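Malonyl-CoA decarboxylase (Rhodopseudomonas palustris, PDB 4KSA) probably catalyses the decarboxylation of malonyl-CoA to acetyl-CoA and carbon dioxide. Local coordinates at residues 61-66 and 124-129. Residues are numbered along the deposited sequence; the frame is centred on the assembly and turned at random.
Sequences SLLAGY and RRLNHA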
# COMPACT_ATOMS: atom_id res chain seq x y z
N SER A 61 28.76 15.42 -7.61
CA SER A 61 30.15 15.30 -8.00
C SER A 61 31.07 15.33 -6.78
O SER A 61 31.94 14.46 -6.63
CB SER A 61 30.51 16.43 -8.98
OG SER A 61 31.55 16.06 -9.89
N LEU A 62 30.88 16.32 -5.91
CA LEU A 62 31.70 16.47 -4.70
C LEU A 62 31.64 15.24 -3.80
O LEU A 62 32.66 14.78 -3.29
CB LEU A 62 31.25 17.72 -3.92
CG LEU A 62 32.10 18.16 -2.72
CD1 LEU A 62 31.89 19.63 -2.43
CD2 LEU A 62 31.75 17.33 -1.51
N LEU A 63 30.44 14.70 -3.60
CA LEU A 63 30.26 13.52 -2.77
C LEU A 63 30.99 12.32 -3.33
O LEU A 63 31.64 11.57 -2.59
CB LEU A 63 28.78 13.19 -2.61
CG LEU A 63 28.02 14.17 -1.70
CD1 LEU A 63 26.54 13.93 -1.78
CD2 LEU A 63 28.51 14.00 -0.29
N ALA A 64 30.90 12.14 -4.65
CA ALA A 64 31.57 11.02 -5.30
C ALA A 64 33.08 11.18 -5.16
O ALA A 64 33.81 10.22 -4.90
CB ALA A 64 31.18 10.96 -6.77
N GLY A 65 33.54 12.42 -5.33
CA GLY A 65 34.95 12.72 -5.21
C GLY A 65 35.45 12.41 -3.82
O GLY A 65 36.49 11.77 -3.66
N TYR A 66 34.71 12.86 -2.82
CA TYR A 66 35.07 12.62 -1.43
C TYR A 66 35.19 11.13 -1.16
O TYR A 66 36.17 10.67 -0.59
CB TYR A 66 34.02 13.25 -0.49
CG TYR A 66 34.26 12.94 0.97
CD1 TYR A 66 33.63 11.85 1.58
CD2 TYR A 66 35.14 13.70 1.74
CE1 TYR A 66 33.87 11.53 2.90
CE2 TYR A 66 35.39 13.38 3.07
CZ TYR A 66 34.75 12.29 3.65
OH TYR A 66 34.98 11.95 4.97
N ARG A 124 23.77 21.56 3.37
CA ARG A 124 22.38 21.61 2.88
C ARG A 124 22.32 21.33 1.40
O ARG A 124 21.39 20.66 0.94
CB ARG A 124 21.73 22.96 3.15
CG ARG A 124 21.20 23.09 4.56
CD ARG A 124 20.30 24.29 4.68
NE ARG A 124 21.05 25.53 4.65
CZ ARG A 124 21.46 26.17 5.73
NH1 ARG A 124 21.17 25.70 6.93
NH2 ARG A 124 22.18 27.27 5.61
N ARG A 125 23.29 21.84 0.66
CA ARG A 125 23.30 21.61 -0.77
C ARG A 125 23.73 20.20 -1.13
O ARG A 125 23.18 19.61 -2.05
CB ARG A 125 24.20 22.64 -1.45
CG ARG A 125 23.69 24.04 -1.24
CD ARG A 125 24.35 25.04 -2.18
NE ARG A 125 23.82 26.37 -1.91
CZ ARG A 125 23.85 27.39 -2.77
NH1 ARG A 125 24.39 27.25 -3.97
NH2 ARG A 125 23.27 28.54 -2.43
N LEU A 126 24.70 19.66 -0.40
CA LEU A 126 25.18 18.31 -0.67
C LEU A 126 24.09 17.30 -0.40
O LEU A 126 24.15 16.17 -0.87
CB LEU A 126 26.38 17.99 0.21
CG LEU A 126 27.66 18.75 -0.10
CD1 LEU A 126 28.72 18.36 0.91
CD2 LEU A 126 28.11 18.41 -1.52
N ASN A 127 23.10 17.72 0.38
CA ASN A 127 22.00 16.85 0.74
C ASN A 127 21.01 16.68 -0.38
O ASN A 127 20.09 15.86 -0.29
CB ASN A 127 21.29 17.40 1.98
CG ASN A 127 20.34 16.40 2.58
OD1 ASN A 127 20.69 15.24 2.78
ND2 ASN A 127 19.14 16.84 2.89
N HIS A 128 21.18 17.43 -1.46
CA HIS A 128 20.27 17.32 -2.59
C HIS A 128 20.78 16.32 -3.62
O HIS A 128 20.07 15.93 -4.54
CB HIS A 128 20.06 18.70 -3.23
CG HIS A 128 19.19 19.60 -2.41
ND1 HIS A 128 19.56 20.88 -2.07
CD2 HIS A 128 17.97 19.40 -1.86
CE1 HIS A 128 18.61 21.43 -1.34
NE2 HIS A 128 17.63 20.55 -1.19
N ALA A 129 22.01 15.87 -3.44
CA ALA A 129 22.56 14.90 -4.35
C ALA A 129 21.90 13.57 -4.03
O ALA A 129 21.62 13.26 -2.87
CB ALA A 129 24.06 14.80 -4.15
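The flat group that Leu63 meets across this contact is the peptide carbonyl of Leu126: Leu63 CD1 comes to its oxygen end, 3.4 Å from Leu126 O, and not over its face; no aromatic ring spans the gap. The Tyr66 ring instead packs on Met139 and Ala142 of helix 132-146 and makes a cation-pi interaction with Lys74, while His128 packs on Arg170 of the second subunit. The setting is helix-to-helix packing in the helical N-terminal part of this two-domain alpha-beta protein, where helix 52-68 lies against the last residues of helix 118-126 and the type I beta turn Leu126 to Ala129. The closest CA atoms are those of Leu63 and Leu126, 7.3 Å apart.

Three leucines and an alanine supply the apolar surface. Leu62 extends with CG anti to its backbone N (chi1 -172°), which carries its branch to Leu126; the two side chains cross at about a right angle, and Leu62 CD2 rests 3.8 Å from Leu126 CD2. That same methyl of Leu126 also approaches Leu62 CB, at 4.0 Å, so it lies along the root of the side chain as well as against its end. Leu42 and Ser43 of helix 36-48 touch Leu62, and Leu46 and Leu136 touch Leu126, extending the core into helices 36-48 and 132-146.

No hydrogen bond joins the two segments, and the contact is held by packing. The carbonyl O of Leu126 accepts a weak hydrogen bond from Ala129 N across the turn; the turn brings the alanine methyl round to Leu63, where Ala129 CB sits 3.5 Å from Leu63 CD1.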